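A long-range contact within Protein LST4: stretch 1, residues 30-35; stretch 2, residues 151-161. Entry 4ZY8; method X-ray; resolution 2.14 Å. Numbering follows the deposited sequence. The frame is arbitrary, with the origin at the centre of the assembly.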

ATOM      1  N   VAL A  30      -4.307 -10.109   4.757  1.00 45.60           N
ATOM      2  CA  VAL A  30      -4.058  -8.769   5.264  1.00 43.17           C
ATOM      3  C   VAL A  30      -3.046  -8.785   6.411  1.00 47.62           C
ATOM      4  O   VAL A  30      -3.269  -9.415   7.449  1.00 49.11           O
ATOM      5  CB  VAL A  30      -5.352  -8.111   5.729  1.00 50.85           C
ATOM      6  CG1 VAL A  30      -5.067  -6.738   6.313  1.00 48.47           C
ATOM      7  CG2 VAL A  30      -6.316  -7.986   4.557  1.00 51.02           C
ATOM      8  N   VAL A  31      -1.946  -8.062   6.217  1.00 39.97           N
ATOM      9  CA  VAL A  31      -0.820  -8.025   7.149  1.00 36.25           C
ATOM     10  C   VAL A  31      -0.996  -6.877   8.140  1.00 42.02           C
ATOM     11  O   VAL A  31      -0.692  -7.000   9.335  1.00 44.69           O
ATOM     12  CB  VAL A  31       0.513  -7.855   6.396  1.00 42.13           C
ATOM     13  CG1 VAL A  31       1.671  -7.632   7.372  1.00 40.96           C
ATOM     14  CG2 VAL A  31       0.778  -9.079   5.517  1.00 45.48           C
ATOM     15  N   LEU A  32      -1.440  -5.740   7.622  1.00 40.13           N
ATOM     16  CA  LEU A  32      -1.719  -4.575   8.454  1.00 40.97           C
ATOM     17  C   LEU A  32      -2.953  -3.876   7.916  1.00 34.74           C
ATOM     18  O   LEU A  32      -3.112  -3.740   6.706  1.00 37.88           O
ATOM     19  CB  LEU A  32      -0.523  -3.612   8.488  1.00 39.12           C
ATOM     20  CG  LEU A  32      -0.744  -2.291   9.245  1.00 38.75           C
ATOM     21  CD1 LEU A  32       0.521  -1.870   9.965  1.00 41.24           C
ATOM     22  CD2 LEU A  32      -1.160  -1.187   8.300  1.00 37.50           C
ATOM     23  N   ASP A  33      -3.804  -3.421   8.797  1.00 39.56           N
ATOM     24  CA  ASP A  33      -4.898  -2.586   8.428  1.00 38.33           C
ATOM     25  C   ASP A  33      -5.055  -1.546   9.486  1.00 42.96           C
ATOM     26  O   ASP A  33      -5.475  -1.833  10.566  1.00 42.71           O
ATOM     27  CB  ASP A  33      -6.146  -3.409   8.297  1.00 45.39           C
ATOM     28  CG  ASP A  33      -7.313  -2.612   7.841  1.00 53.82           C
ATOM     29  OD1 ASP A  33      -7.197  -1.397   7.651  1.00 47.77           O
ATOM     30  OD2 ASP A  33      -8.368  -3.210   7.678  1.00 56.08           O
ATOM     31  N   HIS A  34      -4.688  -0.330   9.160  1.00 37.76           N
ATOM     32  CA  HIS A  34      -4.608   0.744  10.128  1.00 37.11           C
ATOM     33  C   HIS A  34      -5.370   1.961   9.646  1.00 39.32           C
ATOM     34  O   HIS A  34      -5.017   2.564   8.622  1.00 44.52           O
ATOM     35  CB  HIS A  34      -3.134   1.102  10.398  1.00 35.95           C
ATOM     36  CG  HIS A  34      -2.951   2.293  11.295  1.00 35.66           C
ATOM     37  ND1 HIS A  34      -3.145   3.590  10.862  1.00 41.71           N
ATOM     38  CD2 HIS A  34      -2.580   2.380  12.590  1.00 38.39           C
ATOM     39  CE1 HIS A  34      -2.900   4.425  11.854  1.00 39.87           C
ATOM     40  NE2 HIS A  34      -2.557   3.719  12.921  1.00 41.80           N
ATOM     41  N   SER A  35      -6.398   2.322  10.378  1.00 41.70           N
ATOM     42  CA  SER A  35      -7.116   3.548  10.130  1.00 48.47           C
ATOM     43  C   SER A  35      -6.740   4.562  11.160  1.00 50.09           C
ATOM     44  O   SER A  35      -6.586   4.258  12.309  1.00 46.47           O
ATOM     45  CB  SER A  35      -8.607   3.341  10.191  1.00 48.86           C
ATOM     46  OG  SER A  35      -9.028   2.384   9.266  1.00 56.85           O
ATOM     47  N   GLU A 151       9.871  -3.965  10.835  1.00 32.69           N
ATOM     48  CA  GLU A 151       9.804  -3.592   9.415  1.00 35.24           C
ATOM     49  C   GLU A 151       8.398  -3.110   9.049  1.00 38.18           C
ATOM     50  O   GLU A 151       8.252  -2.117   8.349  1.00 33.46           O
ATOM     51  CB  GLU A 151      10.214  -4.764   8.508  1.00 31.69           C
ATOM     52  CG  GLU A 151      11.709  -5.098   8.560  1.00 36.70           C
ATOM     53  CD  GLU A 151      12.060  -6.080   9.678  1.00 45.41           C
ATOM     54  OE1 GLU A 151      11.218  -6.290  10.576  1.00 44.43           O
ATOM     55  OE2 GLU A 151      13.161  -6.671   9.641  1.00 48.35           O
ATOM     56  N   VAL A 152       7.362  -3.787   9.542  1.00 36.67           N
ATOM     57  CA  VAL A 152       5.995  -3.336   9.305  1.00 30.99           C
ATOM     58  C   VAL A 152       5.698  -2.019  10.044  1.00 35.70           C
ATOM     59  O   VAL A 152       5.033  -1.124   9.501  1.00 31.15           O
ATOM     60  CB  VAL A 152       4.959  -4.405   9.724  1.00 39.92           C
ATOM     61  CG1 VAL A 152       3.543  -3.846   9.640  1.00 35.96           C
ATOM     62  CG2 VAL A 152       5.090  -5.633   8.838  1.00 35.99           C
ATOM     63  N   ALA A 153       6.166  -1.904  11.286  1.00 32.46           N
ATOM     64  CA  ALA A 153       5.980  -0.669  12.025  1.00 30.44           C
ATOM     65  C   ALA A 153       6.688   0.503  11.331  1.00 34.16           C
ATOM     66  O   ALA A 153       6.168   1.625  11.323  1.00 30.94           O
ATOM     67  CB  ALA A 153       6.489  -0.810  13.450  1.00 37.63           C
ATOM     68  N   ALA A 154       7.869   0.254  10.766  1.00 31.26           N
ATOM     69  CA  ALA A 154       8.606   1.306  10.063  1.00 31.20           C
ATOM     70  C   ALA A 154       7.796   1.848   8.871  1.00 29.09           C
ATOM     71  O   ALA A 154       7.816   3.055   8.601  1.00 30.62           O
ATOM     72  CB  ALA A 154       9.964   0.789   9.589  1.00 35.33           C
ATOM     73  N   VAL A 155       7.104   0.959   8.154  1.00 26.15           N
ATOM     74  CA  VAL A 155       6.248   1.391   7.046  1.00 29.91           C
ATOM     75  C   VAL A 155       5.081   2.271   7.525  1.00 32.37           C
ATOM     76  O   VAL A 155       4.768   3.307   6.917  1.00 23.56           O
ATOM     77  CB  VAL A 155       5.713   0.205   6.253  1.00 27.74           C
ATOM     78  CG1 VAL A 155       4.697   0.693   5.200  1.00 23.52           C
ATOM     79  CG2 VAL A 155       6.901  -0.528   5.568  1.00 29.63           C
ATOM     80  N   LEU A 156       4.429   1.852   8.604  1.00 30.32           N
ATOM     81  CA  LEU A 156       3.350   2.656   9.186  1.00 27.59           C
ATOM     82  C   LEU A 156       3.880   4.031   9.574  1.00 24.70           C
ATOM     83  O   LEU A 156       3.233   5.057   9.358  1.00 27.08           O
ATOM     84  CB  LEU A 156       2.741   1.945  10.417  1.00 29.12           C
ATOM     85  CG  LEU A 156       1.658   2.684  11.212  1.00 35.15           C
ATOM     86  CD1 LEU A 156       0.499   3.139  10.316  1.00 28.26           C
ATOM     87  CD2 LEU A 156       1.135   1.770  12.362  1.00 31.21           C
ATOM     88  N   GLN A 157       5.047   4.046  10.153  1.00 26.26           N
ATOM     89  CA  GLN A 157       5.627   5.272  10.586  1.00 30.92           C
ATOM     90  C   GLN A 157       5.996   6.204   9.439  1.00 28.81           C
ATOM     91  O   GLN A 157       5.821   7.369   9.521  1.00 27.14           O
ATOM     92  CB  GLN A 157       6.791   5.021  11.492  1.00 28.95           C
ATOM     93  CG  GLN A 157       7.251   6.257  12.195  1.00 34.89           C
ATOM     94  CD  GLN A 157       8.455   6.016  13.063  1.00 48.05           C
ATOM     95  OE1 GLN A 157       8.481   5.084  13.842  1.00 53.73           O
ATOM     96  NE2 GLN A 157       9.446   6.846  12.924  1.00 45.18           N
ATOM     97  N   THR A 158       6.459   5.650   8.348  1.00 27.96           N
ATOM     98  CA  THR A 158       6.720   6.455   7.149  1.00 25.60           C
ATOM     99  C   THR A 158       5.446   7.116   6.623  1.00 24.62           C
ATOM    100  O   THR A 158       5.489   8.252   6.153  1.00 29.86           O
ATOM    101  CB  THR A 158       7.402   5.600   6.039  1.00 26.38           C
ATOM    102  OG1 THR A 158       8.759   5.378   6.433  1.00 26.12           O
ATOM    103  CG2 THR A 158       7.450   6.348   4.719  1.00 30.82           C
ATOM    104  N   PHE A 159       4.311   6.421   6.696  1.00 23.15           N
ATOM    105  CA  PHE A 159       3.040   7.037   6.318  1.00 23.93           C
ATOM    106  C   PHE A 159       2.615   8.128   7.310  1.00 26.33           C
ATOM    107  O   PHE A 159       2.183   9.205   6.912  1.00 29.46           O
ATOM    108  CB  PHE A 159       1.945   5.964   6.190  1.00 27.57           C
ATOM    109  CG  PHE A 159       1.886   5.354   4.822  1.00 25.09           C
ATOM    110  CD1 PHE A 159       0.955   5.805   3.885  1.00 26.51           C
ATOM    111  CD2 PHE A 159       2.800   4.374   4.445  1.00 26.37           C
ATOM    112  CE1 PHE A 159       0.899   5.253   2.597  1.00 25.35           C
ATOM    113  CE2 PHE A 159       2.760   3.811   3.138  1.00 24.70           C
ATOM    114  CZ  PHE A 159       1.791   4.253   2.234  1.00 24.41           C
ATOM    115  N   GLN A 160       2.748   7.840   8.599  1.00 27.91           N
ATOM    116  CA  GLN A 160       2.332   8.778   9.643  1.00 31.70           C
ATOM    117  C   GLN A 160       3.167  10.047   9.637  1.00 24.31           C
ATOM    118  O   GLN A 160       2.644  11.143   9.782  1.00 28.58           O
ATOM    119  CB  GLN A 160       2.453   8.105  11.001  1.00 30.52           C
ATOM    120  CG  GLN A 160       1.367   7.067  11.255  1.00 31.36           C
ATOM    121  CD  GLN A 160       1.707   6.175  12.440  1.00 32.74           C
ATOM    122  OE1 GLN A 160       2.884   5.894  12.696  1.00 31.14           O
ATOM    123  NE2 GLN A 160       0.685   5.735  13.170  1.00 30.26           N
ATOM    124  N   ARG A 161       4.468   9.884   9.437  1.00 25.26           N
ATOM    125  CA  ARG A 161       5.399  11.001   9.590  1.00 32.74           C
ATOM    126  C   ARG A 161       5.793  11.688   8.284  1.00 33.80           C
ATOM    127  O   ARG A 161       6.074  12.884   8.287  1.00 33.22           O
ATOM    128  CB  ARG A 161       6.669  10.511  10.298  1.00 31.88           C
TER

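Residues 151-161 belong to a longer helix that packs over the strand running through Leu32 to Ser35, the axes pointing roughly the same way, 29° apart, and approaching to 10.7 Å. That spacing leaves room for one layer of interlocking side chains, and these do the work: no hydrogen bond crosses between the stretches, and the 257 Å² of buried surface is largely apolar.

Glu151 takes no part; its OE2 is hydrogen-bonded elsewhere in the structure. Val152 is the first anchor. Its CA-to-CB bond points toward the strand, and its methyls address different partners: CG1 lies 3.6 Å from CD1 of Leu32, while CG2 lies 4.2 Å from CG1 of Val31, where the chain turns a corner. A short, branched, apolar side chain suits this buried position: its two methyls fill space against two neighbours without needing a polar partner. Val31 and Leu32 are likewise buried and apolar, so their methyls pack on Val152, and Leu32's on Leu156 too, with no polar side-chain group left unpaired.

Ala153 to Val155 make no contact. Leu156 follows, the hydrogen bond from its N to Val152 O (3.2 Å) spanning the turn between the anchors. The longer leucine reaches both Leu32 and His34. Its CD2 stands 4.4 Å from CD1 of Leu32, and its CD1 sits 3.7 Å from the centroid of the His34 ring, 11° off the normal, a CH-pi contact over the face. Leu156 CD2 also comes within 3.8 Å of His34 CD2, so both methyls lie against the flat imidazole.

Gln157, Thr158 and Phe159 lie out of reach. Gln160 points sideways at CB, but its long side chain, m at chi1 and t at chi2, brings NE2 to 3.8 Å from NE2 of His34, a polar end suited to the exposed margin. Leu32 and His34 point toward the helix; the intervening Asp33 does not reach it.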